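Local coordinates for ochratoxinase (Aspergillus niger, PDB 4C65), which uses zinc to hydrolyse ochratoxin A to ochratoxin alpha and L-phenylalanine, acting as a carboxypeptidase specific for C-terminal aromatic residues, at residues A[16-22]-A[359-363]; A[321-325]-A[350-356]; A[329-333]-A[364-369]. All blocks are in the same frame, centred on the assembly; numbering follows the deposited sequence.

Interaction 1: A[16-22]-A[359-363]; sequences IPGDGEP and LEAIK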
ATOM      1  N   ILE A  16     -13.594 -21.254  54.318  1.00 19.21           N
ATOM      2  CA  ILE A  16     -13.698 -22.150  53.183  1.00 19.25           C
ATOM      3  C   ILE A  16     -12.382 -22.049  52.413  1.00 18.42           C
ATOM      4  O   ILE A  16     -12.127 -21.039  51.762  1.00 17.22           O
ATOM      5  CB  ILE A  16     -14.910 -21.778  52.294  1.00 19.37           C
ATOM      6  CG1 ILE A  16     -16.198 -21.828  53.127  1.00 20.51           C
ATOM      7  CG2 ILE A  16     -15.020 -22.733  51.112  1.00 19.70           C
ATOM      8  CD1 ILE A  16     -17.347 -21.029  52.566  1.00 20.38           C
ATOM      9  N   PRO A  17     -11.523 -23.076  52.530  1.00 18.96           N
ATOM     10  CA  PRO A  17     -10.191 -22.948  51.979  1.00 18.66           C
ATOM     11  C   PRO A  17     -10.125 -22.982  50.451  1.00 18.23           C
ATOM     12  O   PRO A  17      -9.131 -22.544  49.869  1.00 17.49           O
ATOM     13  CB  PRO A  17      -9.443 -24.125  52.608  1.00 19.67           C
ATOM     14  CG  PRO A  17     -10.491 -25.157  52.776  1.00 20.67           C
ATOM     15  CD  PRO A  17     -11.719 -24.381  53.169  1.00 20.28           C
ATOM     16  N   GLY A  18     -11.155 -23.520  49.805  1.00 18.94           N
ATOM     17  CA  GLY A  18     -11.178 -23.608  48.339  1.00 18.98           C
ATOM     18  C   GLY A  18     -11.116 -25.042  47.866  1.00 20.86           C
ATOM     19  O   GLY A  18     -11.949 -25.471  47.041  1.00 20.80           O
ATOM     20  N   ASP A  19     -10.154 -25.801  48.390  1.00 22.00           N
ATOM     21  CA  ASP A  19     -10.091 -27.235  48.152  1.00 24.55           C
ATOM     22  C   ASP A  19      -9.881 -27.926  49.485  1.00 26.22           C
ATOM     23  O   ASP A  19      -8.768 -28.035  49.950  1.00 27.16           O
ATOM     24  CB  ASP A  19      -8.942 -27.572  47.198  1.00 25.32           C
ATOM     25  CG  ASP A  19      -8.898 -29.049  46.817  1.00 27.94           C
ATOM     26  OD1 ASP A  19      -9.768 -29.844  47.216  1.00 30.08           O
ATOM     27  OD2 ASP A  19      -7.987 -29.435  46.074  1.00 29.15           O
ATOM     28  N   GLY A  20     -10.944 -28.380  50.121  1.00 27.33           N
ATOM     29  CA  GLY A  20     -10.801 -29.013  51.425  1.00 28.46           C
ATOM     30  C   GLY A  20     -11.988 -28.664  52.270  1.00 29.16           C
ATOM     31  O   GLY A  20     -12.800 -27.828  51.875  1.00 27.70           O
ATOM     32  N   GLU A  21     -12.116 -29.342  53.405  1.00 31.28           N
ATOM     33  CA  GLU A  21     -13.255 -29.131  54.282  1.00 32.45           C
ATOM     34  C   GLU A  21     -13.161 -27.757  54.939  1.00 29.72           C
ATOM     35  O   GLU A  21     -12.100 -27.368  55.389  1.00 28.35           O
ATOM     36  CB  GLU A  21     -13.370 -30.256  55.342  1.00 36.08           C
ATOM     37  CG  GLU A  21     -13.994 -31.564  54.838  1.00 40.03           C
ATOM     38  CD  GLU A  21     -15.375 -31.400  54.172  1.00 43.14           C
ATOM     39  OE1 GLU A  21     -16.371 -31.147  54.885  1.00 48.76           O
ATOM     40  OE2 GLU A  21     -15.478 -31.470  52.926  1.00 43.24           O
ATOM     41  N   PRO A  22     -14.274 -27.022  54.971  1.00 28.78           N
ATOM     42  CA  PRO A  22     -14.311 -25.783  55.709  1.00 28.11           C
ATOM     43  C   PRO A  22     -13.947 -25.961  57.187  1.00 28.69           C
ATOM     44  O   PRO A  22     -14.187 -27.004  57.759  1.00 29.80           O
ATOM     45  CB  PRO A  22     -15.763 -25.302  55.577  1.00 28.26           C
ATOM     46  CG  PRO A  22     -16.507 -26.336  54.834  1.00 29.33           C
ATOM     47  CD  PRO A  22     -15.540 -27.313  54.287  1.00 29.65           C
ATOM     48  N   LEU A 359     -20.018 -26.560  47.770  1.00 23.38           N
ATOM     49  CA  LEU A 359     -18.583 -26.636  48.054  1.00 22.98           C
ATOM     50  C   LEU A 359     -17.765 -26.960  46.791  1.00 22.42           C
ATOM     51  O   LEU A 359     -16.688 -26.392  46.577  1.00 21.33           O
ATOM     52  CB  LEU A 359     -18.305 -27.666  49.147  1.00 24.03           C
ATOM     53  CG  LEU A 359     -16.907 -27.673  49.761  1.00 23.63           C
ATOM     54  CD1 LEU A 359     -16.594 -26.355  50.444  1.00 23.18           C
ATOM     55  CD2 LEU A 359     -16.831 -28.809  50.750  1.00 25.05           C
ATOM     56  N   GLU A 360     -18.284 -27.855  45.951  1.00 23.41           N
ATOM     57  CA  GLU A 360     -17.630 -28.160  44.665  1.00 23.02           C
ATOM     58  C   GLU A 360     -17.673 -26.980  43.709  1.00 21.78           C
ATOM     59  O   GLU A 360     -16.702 -26.717  42.994  1.00 21.51           O
ATOM     60  CB  GLU A 360     -18.275 -29.367  44.010  1.00 24.11           C
ATOM     61  CG  GLU A 360     -17.903 -30.693  44.663  1.00 25.48           C
ATOM     62  CD  GLU A 360     -18.865 -31.820  44.284  1.00 27.31           C
ATOM     63  OE1 GLU A 360     -19.856 -31.605  43.565  1.00 27.91           O
ATOM     64  OE2 GLU A 360     -18.663 -32.952  44.746  1.00 29.51           O
ATOM     65  N   ALA A 361     -18.793 -26.265  43.705  1.00 21.64           N
ATOM     66  CA  ALA A 361     -18.944 -25.078  42.874  1.00 20.61           C
ATOM     67  C   ALA A 361     -17.902 -24.031  43.230  1.00 19.45           C
ATOM     68  O   ALA A 361     -17.270 -23.441  42.349  1.00 18.11           O
ATOM     69  CB  ALA A 361     -20.337 -24.497  43.021  1.00 21.26           C
ATOM     70  N   ILE A 362     -17.714 -23.828  44.520  1.00 19.76           N
ATOM     71  CA  ILE A 362     -16.707 -22.890  45.003  1.00 19.27           C
ATOM     72  C   ILE A 362     -15.300 -23.320  44.620  1.00 18.66           C
ATOM     73  O   ILE A 362     -14.489 -22.489  44.242  1.00 18.02           O
ATOM     74  CB  ILE A 362     -16.841 -22.667  46.520  1.00 20.14           C
ATOM     75  CG1 ILE A 362     -18.079 -21.786  46.785  1.00 20.52           C
ATOM     76  CG2 ILE A 362     -15.587 -22.010  47.099  1.00 19.70           C
ATOM     77  CD1 ILE A 362     -18.459 -21.647  48.241  1.00 21.56           C
ATOM     78  N   LYS A 363     -15.037 -24.622  44.671  1.00 19.54           N
ATOM     79  CA  LYS A 363     -13.750 -25.199  44.253  1.00 19.10           C
ATOM     80  C   LYS A 363     -13.468 -24.899  42.782  1.00 17.80           C
ATOM     81  O   LYS A 363     -12.366 -24.516  42.396  1.00 16.96           O
ATOM     82  CB  LYS A 363     -13.790 -26.705  44.475  1.00 20.54           C
ATOM     83  CG  LYS A 363     -12.503 -27.418  44.124  1.00 20.91           C
ATOM     84  CD  LYS A 363     -12.612 -28.924  44.045  1.00 22.37           C
ATOM     85  CE  LYS A 363     -11.265 -29.453  43.811  1.00 22.53           C
ATOM     86  NZ  LYS A 363     -10.862 -30.725  44.447  1.00 23.85           N
TER
HETATM   87  O   HOH W   1     -14.478 -26.394  48.147  1.00 10.65           O

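Interaction 2: A[321-325]-A[350-356]; sequences YQGAI and AVERGGM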
ATOM      1  N   TYR A 321     -22.157 -31.273  30.512  1.00 24.98           N
ATOM      2  CA  TYR A 321     -21.698 -30.662  31.765  1.00 23.92           C
ATOM      3  C   TYR A 321     -21.927 -31.597  32.939  1.00 24.54           C
ATOM      4  O   TYR A 321     -21.017 -31.867  33.715  1.00 23.82           O
ATOM      5  CB  TYR A 321     -22.438 -29.333  32.011  1.00 23.50           C
ATOM      6  CG  TYR A 321     -21.849 -28.399  33.063  1.00 22.12           C
ATOM      7  CD1 TYR A 321     -20.534 -28.551  33.541  1.00 21.04           C
ATOM      8  CD2 TYR A 321     -22.595 -27.321  33.538  1.00 21.98           C
ATOM      9  CE1 TYR A 321     -20.008 -27.674  34.490  1.00 20.11           C
ATOM     10  CE2 TYR A 321     -22.075 -26.435  34.476  1.00 20.93           C
ATOM     11  CZ  TYR A 321     -20.786 -26.603  34.939  1.00 20.03           C
ATOM     12  OH  TYR A 321     -20.287 -25.724  35.857  1.00 19.07           O
ATOM     13  N   GLN A 322     -23.153 -32.090  33.054  1.00 25.98           N
ATOM     14  CA  GLN A 322     -23.510 -33.000  34.139  1.00 26.92           C
ATOM     15  C   GLN A 322     -22.630 -34.237  34.080  1.00 27.25           C
ATOM     16  O   GLN A 322     -22.162 -34.720  35.112  1.00 27.28           O
ATOM     17  CB  GLN A 322     -24.983 -33.402  34.050  1.00 28.47           C
ATOM     18  CG  GLN A 322     -25.939 -32.275  34.397  1.00 28.46           C
ATOM     19  CD  GLN A 322     -27.378 -32.585  34.065  1.00 30.09           C
ATOM     20  OE1 GLN A 322     -27.685 -33.581  33.406  1.00 31.46           O
ATOM     21  NE2 GLN A 322     -28.270 -31.737  34.510  1.00 30.38           N
ATOM     22  N   GLY A 323     -22.433 -34.755  32.871  1.00 27.65           N
ATOM     23  CA  GLY A 323     -21.643 -35.961  32.687  1.00 28.37           C
ATOM     24  C   GLY A 323     -20.199 -35.762  33.104  1.00 27.23           C
ATOM     25  O   GLY A 323     -19.595 -36.646  33.721  1.00 27.85           O
ATOM     26  N   ALA A 324     -19.654 -34.600  32.780  1.00 25.94           N
ATOM     27  CA  ALA A 324     -18.276 -34.294  33.108  1.00 24.95           C
ATOM     28  C   ALA A 324     -18.096 -34.141  34.603  1.00 25.22           C
ATOM     29  O   ALA A 324     -17.054 -34.505  35.147  1.00 24.69           O
ATOM     30  CB  ALA A 324     -17.823 -33.040  32.387  1.00 23.56           C
ATOM     31  N   ILE A 325     -19.094 -33.580  35.268  1.00 26.37           N
ATOM     32  CA  ILE A 325     -19.049 -33.438  36.723  1.00 27.61           C
ATOM     33  C   ILE A 325     -19.079 -34.832  37.347  1.00 29.97           C
ATOM     34  O   ILE A 325     -18.259 -35.138  38.201  1.00 29.85           O
ATOM     35  CB  ILE A 325     -20.217 -32.575  37.242  1.00 27.82           C
ATOM     36  CG1 ILE A 325     -19.986 -31.116  36.855  1.00 26.43           C
ATOM     37  CG2 ILE A 325     -20.375 -32.699  38.764  1.00 28.25           C
ATOM     38  CD1 ILE A 325     -21.238 -30.261  36.865  1.00 27.13           C
ATOM     39  N   ALA A 350     -23.712 -24.022  38.259  1.00 20.77           N
ATOM     40  CA  ALA A 350     -22.881 -25.166  38.621  1.00 20.65           C
ATOM     41  C   ALA A 350     -23.613 -26.110  39.585  1.00 22.20           C
ATOM     42  O   ALA A 350     -23.549 -27.340  39.447  1.00 22.75           O
ATOM     43  CB  ALA A 350     -21.591 -24.694  39.237  1.00 19.47           C
ATOM     44  N   VAL A 351     -24.343 -25.528  40.536  1.00 22.97           N
ATOM     45  CA  VAL A 351     -25.114 -26.304  41.490  1.00 24.53           C
ATOM     46  C   VAL A 351     -26.417 -26.796  40.868  1.00 26.15           C
ATOM     47  O   VAL A 351     -26.667 -27.995  40.809  1.00 26.94           O
ATOM     48  CB  VAL A 351     -25.415 -25.485  42.778  1.00 24.85           C
ATOM     49  CG1 VAL A 351     -26.346 -26.241  43.718  1.00 26.43           C
ATOM     50  CG2 VAL A 351     -24.115 -25.114  43.483  1.00 23.61           C
ATOM     51  N   GLU A 352     -27.227 -25.868  40.383  1.00 26.90           N
ATOM     52  CA  GLU A 352     -28.611 -26.173  39.989  1.00 28.89           C
ATOM     53  C   GLU A 352     -28.785 -26.823  38.617  1.00 29.08           C
ATOM     54  O   GLU A 352     -29.796 -27.443  38.369  1.00 30.45           O
ATOM     55  CB  GLU A 352     -29.464 -24.906  40.064  1.00 29.84           C
ATOM     56  CG  GLU A 352     -29.563 -24.357  41.482  1.00 30.57           C
ATOM     57  CD  GLU A 352     -30.406 -23.102  41.600  1.00 31.59           C
ATOM     58  OE1 GLU A 352     -31.047 -22.696  40.611  1.00 32.06           O
ATOM     59  OE2 GLU A 352     -30.440 -22.517  42.710  1.00 32.60           O
ATOM     60  N   ARG A 353     -27.804 -26.674  37.735  1.00 27.86           N
ATOM     61  CA  ARG A 353     -27.812 -27.337  36.442  1.00 28.09           C
ATOM     62  C   ARG A 353     -26.783 -28.462  36.385  1.00 27.19           C
ATOM     63  O   ARG A 353     -27.068 -29.552  35.904  1.00 28.07           O
ATOM     64  CB  ARG A 353     -27.498 -26.345  35.331  1.00 27.64           C
ATOM     65  CG  ARG A 353     -28.546 -25.296  35.080  1.00 28.84           C
ATOM     66  CD  ARG A 353     -29.726 -25.860  34.308  1.00 31.21           C
ATOM     67  NE  ARG A 353     -30.968 -25.173  34.674  1.00 33.24           N
ATOM     68  CZ  ARG A 353     -32.015 -24.889  33.887  1.00 35.83           C
ATOM     69  NH1 ARG A 353     -32.055 -25.223  32.581  1.00 36.68           N
ATOM     70  NH2 ARG A 353     -33.073 -24.246  34.412  1.00 37.34           N
ATOM     71  N   GLY A 354     -25.572 -28.183  36.832  1.00 25.61           N
ATOM     72  CA  GLY A 354     -24.494 -29.160  36.764  1.00 25.03           C
ATOM     73  C   GLY A 354     -24.648 -30.280  37.765  1.00 25.84           C
ATOM     74  O   GLY A 354     -24.292 -31.416  37.488  1.00 25.96           O
ATOM     75  N   GLY A 355     -25.177 -29.945  38.935  1.00 26.36           N
ATOM     76  CA  GLY A 355     -25.332 -30.905  40.010  1.00 27.50           C
ATOM     77  C   GLY A 355     -24.172 -30.907  40.993  1.00 26.79           C
ATOM     78  O   GLY A 355     -24.021 -31.852  41.776  1.00 27.47           O
ATOM     79  N   MET A 356     -23.347 -29.855  40.963  1.00 25.33           N
ATOM     80  CA  MET A 356     -22.285 -29.686  41.968  1.00 24.49           C
ATOM     81  C   MET A 356     -22.865 -29.383  43.338  1.00 24.95           C
ATOM     82  O   MET A 356     -23.962 -28.835  43.439  1.00 25.75           O
ATOM     83  CB  MET A 356     -21.370 -28.530  41.592  1.00 22.93           C
ATOM     84  CG  MET A 356     -20.489 -28.807  40.388  1.00 22.15           C
ATOM     85  SD  MET A 356     -19.141 -27.627  40.310  1.00 20.45           S
ATOM     86  CE  MET A 356     -18.404 -28.048  38.743  1.00 20.11           C
TER

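Interaction 3: A[329-333]-A[364-369]; sequences VTIAL and AATANA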
ATOM      1  N   VAL A 329     -14.158 -35.053  35.741  1.00 27.29           N
ATOM      2  CA  VAL A 329     -13.346 -34.095  34.949  1.00 25.05           C
ATOM      3  C   VAL A 329     -13.109 -32.855  35.783  1.00 23.26           C
ATOM      4  O   VAL A 329     -14.009 -32.415  36.497  1.00 23.37           O
ATOM      5  CB  VAL A 329     -14.072 -33.674  33.657  1.00 25.29           C
ATOM      6  CG1 VAL A 329     -13.213 -32.719  32.829  1.00 24.67           C
ATOM      7  CG2 VAL A 329     -14.454 -34.902  32.829  1.00 26.28           C
ATOM      8  N   THR A 330     -11.907 -32.305  35.713  1.00 21.47           N
ATOM      9  CA  THR A 330     -11.589 -31.102  36.452  1.00 20.24           C
ATOM     10  C   THR A 330     -12.286 -29.882  35.822  1.00 19.27           C
ATOM     11  O   THR A 330     -12.110 -29.611  34.630  1.00 18.82           O
ATOM     12  CB  THR A 330     -10.088 -30.842  36.442  1.00 19.62           C
ATOM     13  OG1 THR A 330      -9.411 -31.975  36.956  1.00 19.89           O
ATOM     14  CG2 THR A 330      -9.753 -29.626  37.280  1.00 19.16           C
ATOM     15  N   ILE A 331     -13.059 -29.164  36.623  1.00 18.72           N
ATOM     16  CA  ILE A 331     -13.906 -28.115  36.123  1.00 18.13           C
ATOM     17  C   ILE A 331     -13.542 -26.779  36.740  1.00 17.29           C
ATOM     18  O   ILE A 331     -13.171 -26.698  37.908  1.00 17.30           O
ATOM     19  CB  ILE A 331     -15.378 -28.468  36.403  1.00 19.11           C
ATOM     20  CG1 ILE A 331     -15.745 -29.693  35.574  1.00 20.26           C
ATOM     21  CG2 ILE A 331     -16.322 -27.326  36.038  1.00 18.92           C
ATOM     22  CD1 ILE A 331     -16.717 -30.587  36.267  1.00 21.91           C
ATOM     23  N   ALA A 332     -13.645 -25.724  35.940  1.00 16.68           N
ATOM     24  CA  ALA A 332     -13.578 -24.361  36.449  1.00 16.14           C
ATOM     25  C   ALA A 332     -14.745 -23.589  35.870  1.00 16.50           C
ATOM     26  O   ALA A 332     -15.376 -24.024  34.894  1.00 17.61           O
ATOM     27  CB  ALA A 332     -12.270 -23.701  36.098  1.00 15.06           C
ATOM     28  N   LEU A 333     -15.067 -22.466  36.498  1.00 15.93           N
ATOM     29  CA  LEU A 333     -16.252 -21.706  36.128  1.00 15.93           C
ATOM     30  C   LEU A 333     -15.902 -20.495  35.271  1.00 15.06           C
ATOM     31  O   LEU A 333     -14.930 -19.786  35.533  1.00 14.43           O
ATOM     32  CB  LEU A 333     -17.035 -21.229  37.367  1.00 16.15           C
ATOM     33  CG  LEU A 333     -17.593 -22.327  38.256  1.00 16.79           C
ATOM     34  CD1 LEU A 333     -18.544 -21.742  39.276  1.00 17.52           C
ATOM     35  CD2 LEU A 333     -18.314 -23.405  37.460  1.00 17.73           C
ATOM     36  N   ALA A 364     -14.498 -25.050  41.970  1.00 17.44           N
ATOM     37  CA  ALA A 364     -14.405 -24.767  40.537  1.00 16.49           C
ATOM     38  C   ALA A 364     -14.184 -23.271  40.249  1.00 15.31           C
ATOM     39  O   ALA A 364     -13.652 -22.926  39.192  1.00 14.86           O
ATOM     40  CB  ALA A 364     -15.657 -25.261  39.823  1.00 16.84           C
ATOM     41  N   ALA A 365     -14.573 -22.401  41.174  1.00 14.97           N
ATOM     42  CA  ALA A 365     -14.369 -20.971  40.989  1.00 14.31           C
ATOM     43  C   ALA A 365     -13.164 -20.413  41.737  1.00 13.72           C
ATOM     44  O   ALA A 365     -12.853 -19.228  41.619  1.00 13.26           O
ATOM     45  CB  ALA A 365     -15.610 -20.219  41.397  1.00 14.85           C
ATOM     46  N   THR A 366     -12.489 -21.258  42.507  1.00 13.73           N
ATOM     47  CA  THR A 366     -11.348 -20.833  43.285  1.00 13.39           C
ATOM     48  C   THR A 366     -10.169 -21.736  43.056  1.00 13.22           C
ATOM     49  O   THR A 366      -9.311 -21.434  42.241  1.00 12.47           O
ATOM     50  CB  THR A 366     -11.701 -20.734  44.789  1.00 14.25           C
ATOM     51  OG1 THR A 366     -12.115 -22.009  45.314  1.00 14.92           O
ATOM     52  CG2 THR A 366     -12.801 -19.744  44.996  1.00 14.31           C
ATOM     53  N   ALA A 367     -10.132 -22.879  43.725  1.00 13.98           N
ATOM     54  CA  ALA A 367      -8.948 -23.750  43.711  1.00 14.31           C
ATOM     55  C   ALA A 367      -8.558 -24.236  42.304  1.00 14.10           C
ATOM     56  O   ALA A 367      -7.377 -24.312  41.991  1.00 13.77           O
ATOM     57  CB  ALA A 367      -9.130 -24.934  44.661  1.00 15.19           C
ATOM     58  N   ASN A 368      -9.543 -24.588  41.490  1.00 14.45           N
ATOM     59  CA  ASN A 368      -9.300 -25.158  40.167  1.00 14.59           C
ATOM     60  C   ASN A 368      -9.042 -24.106  39.136  1.00 14.32           C
ATOM     61  O   ASN A 368      -8.428 -24.372  38.119  1.00 14.32           O
ATOM     62  CB  ASN A 368     -10.503 -25.969  39.694  1.00 14.96           C
ATOM     63  CG  ASN A 368     -10.638 -27.307  40.407  1.00 15.99           C
ATOM     64  OD1 ASN A 368      -9.728 -27.784  41.078  1.00 16.39           O
ATOM     65  ND2 ASN A 368     -11.802 -27.914  40.257  1.00 16.70           N
ATOM     66  N   ALA A 369      -9.521 -22.896  39.394  1.00 14.63           N
ATOM     67  CA  ALA A 369      -9.563 -21.851  38.373  1.00 14.20           C
ATOM     68  C   ALA A 369      -8.203 -21.456  37.781  1.00 14.20           C
ATOM     69  O   ALA A 369      -8.108 -21.231  36.574  1.00 14.36           O
ATOM     70  CB  ALA A 369     -10.266 -20.638  38.911  1.00 14.05           C
TER
HETATM   71  O   HOH W   2     -13.564 -19.968  37.816  1.00 18.92           O

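Interaction 1: A[16-22]-A[359-363]
L359 is the apolar centre of this contact, losing 78 Å² to the facing loop. L359 CD1 lies 4.0 Å from I16 CG2, and both L359 CD1 and L359 CD2 are 4.1 Å from P22 CD. I16 CG2 also reaches I362 CG2 at 4.1 Å, so two side chains one helical turn apart, L359 and I362, receive the same isoleucine methyl. Further out the loop meets the helix through backbone. The G18–K363 pair has the nearest CA atoms (5.1 Å), and G18 O sits 3.3 Å from K363 CA in a CA-H...O contact with 130° at the hydrogen. A water extends this link by donating to G18 O (2.9 Å) and to L359 O (2.7 Å). L359 O also accepts K363 N at 3.1 Å, so the water adds to an intact helical bond. G18 has phi/psi of 113/-50, where a CB would jam against the carbonyl of P17. At the polar edge the extended K363 side chain brings NZ within 3.1 Å of D19 OD1, a hydrogen-bonded salt bridge. The loop joins strand 7-15 to strand 26-31, and the contact fastens it to helix 358-365. Strand 60-67 packs on the apolar side, M62 touching both I16 and I362, whereas A361 faces helix 344-354 through L347, A350 and V351.

Interaction 2: A[321-325]-A[350-356]
The two helical segments cross steeply: their short axes approach to 10.1 Å, with 108° between the N-to-C directions. The nearest CA atoms, those of Q322 and G354, are only 4.8 Å apart. Segment 350-356 ends its helix with a wider, pi-type turn, and M356 N returns to A350 O at 2.9 Å, an i+6 bond. A weak bond from G355 N to V351 O (3.1 Å) lies inside it. G355 then takes positive phi (94/16), where a CB would jam against the carbonyl of G354, and the chain leaves the helix. The close approach depends on G354: an ideal CB there would fall 2.6 Å from I325 CD1, a clash, and 3.4 Å from Y321 CE2. Within the amidohydrolase TIM barrel this joins two helices of the outer layer, 304-327 and 344-354, beside strand 331-332, whose I331 touches Y321, I325 and M356. Y321 lays one ring face over G354 CA, with CD2 4.2 Å from that atom, and its OH lies 3.8 Å from A350 CB. I325 CD1 packs 3.9 Å from M356 CG and 3.3 Å from G354 O. Q322 NE2 donates to R353 O (2.9 Å, 167°), meeting a carbonyl at the helix end, while the R353 guanidinium leads away to a salt bridge with E292.

Interaction 3: A[329-333]-A[364-369]
A364 opens segment 364-369 and is its most covered residue, giving up 64 Å². Its CB points toward the facing strand and lies 3.5 Å from I331 O, 3.8 Å from L333 CG and 4.4 Å from I331 CG2. Its carbonyl does the polar work: L333 N donates to A364 O at 3.1 Å (137°), and A332 CA approaches A364 O to 3.1 Å in a CA-H...O contact with 138° at the hydrogen. The CA atoms of A332 and A364 are 4.2 Å apart, an approach consistent with alanine on both sides. A water 2.7 Å from L333 O and 3.3 Å from A364 O lies beside the same carbonyl. A365 adds a methyl, with CB 3.9 Å from L333 CD1. The chain then swings away through T366 and A367 and returns at N368, whose amide nitrogen ND2 donates to I331 O (3.0 Å, 150°); N368 CG lies 4.0 Å from T330 CG2. A369 closes the walk with CA 4.0 Å from A332 CB. Thus helix 358-365 and the turn after it meet the last strand of the parallel 203-206 to 331-332 series, part of the twisted TIM barrel. Backbone hydrogen bonds of T330 and A332 with Y284 link it to strand 283-285, while L333 bonds to C68 and A365 to W66. Y321 of helix 304-327 and L347 of helix 344-354 pack against L333.

Helix 358-365 connects interactions 1 and 3, whose centres lie 10 Å apart: K363 O and N368 N are 3.0 Å apart, a probable hydrogen bond, and D19 CB meets A367 CB at 3.7 Å. The centres of interactions 2 and 3 are 12 Å apart and the two share packing, with Y321 OH 3.4 Å from L333 CD2 and M356 CE 3.5 Å from I331 CG2. Interaction 2 also touches interaction 1, through M356 SD and A361 CA at 3.6 Å. Closeness to the zinc site varies: the L333 side chain is about 8 Å from that of zinc ligand H69 and about 11 Å from active-site D336, the Y321 side chain about 9 Å from zinc ligand H265, whereas interaction 1 lies away from these sites.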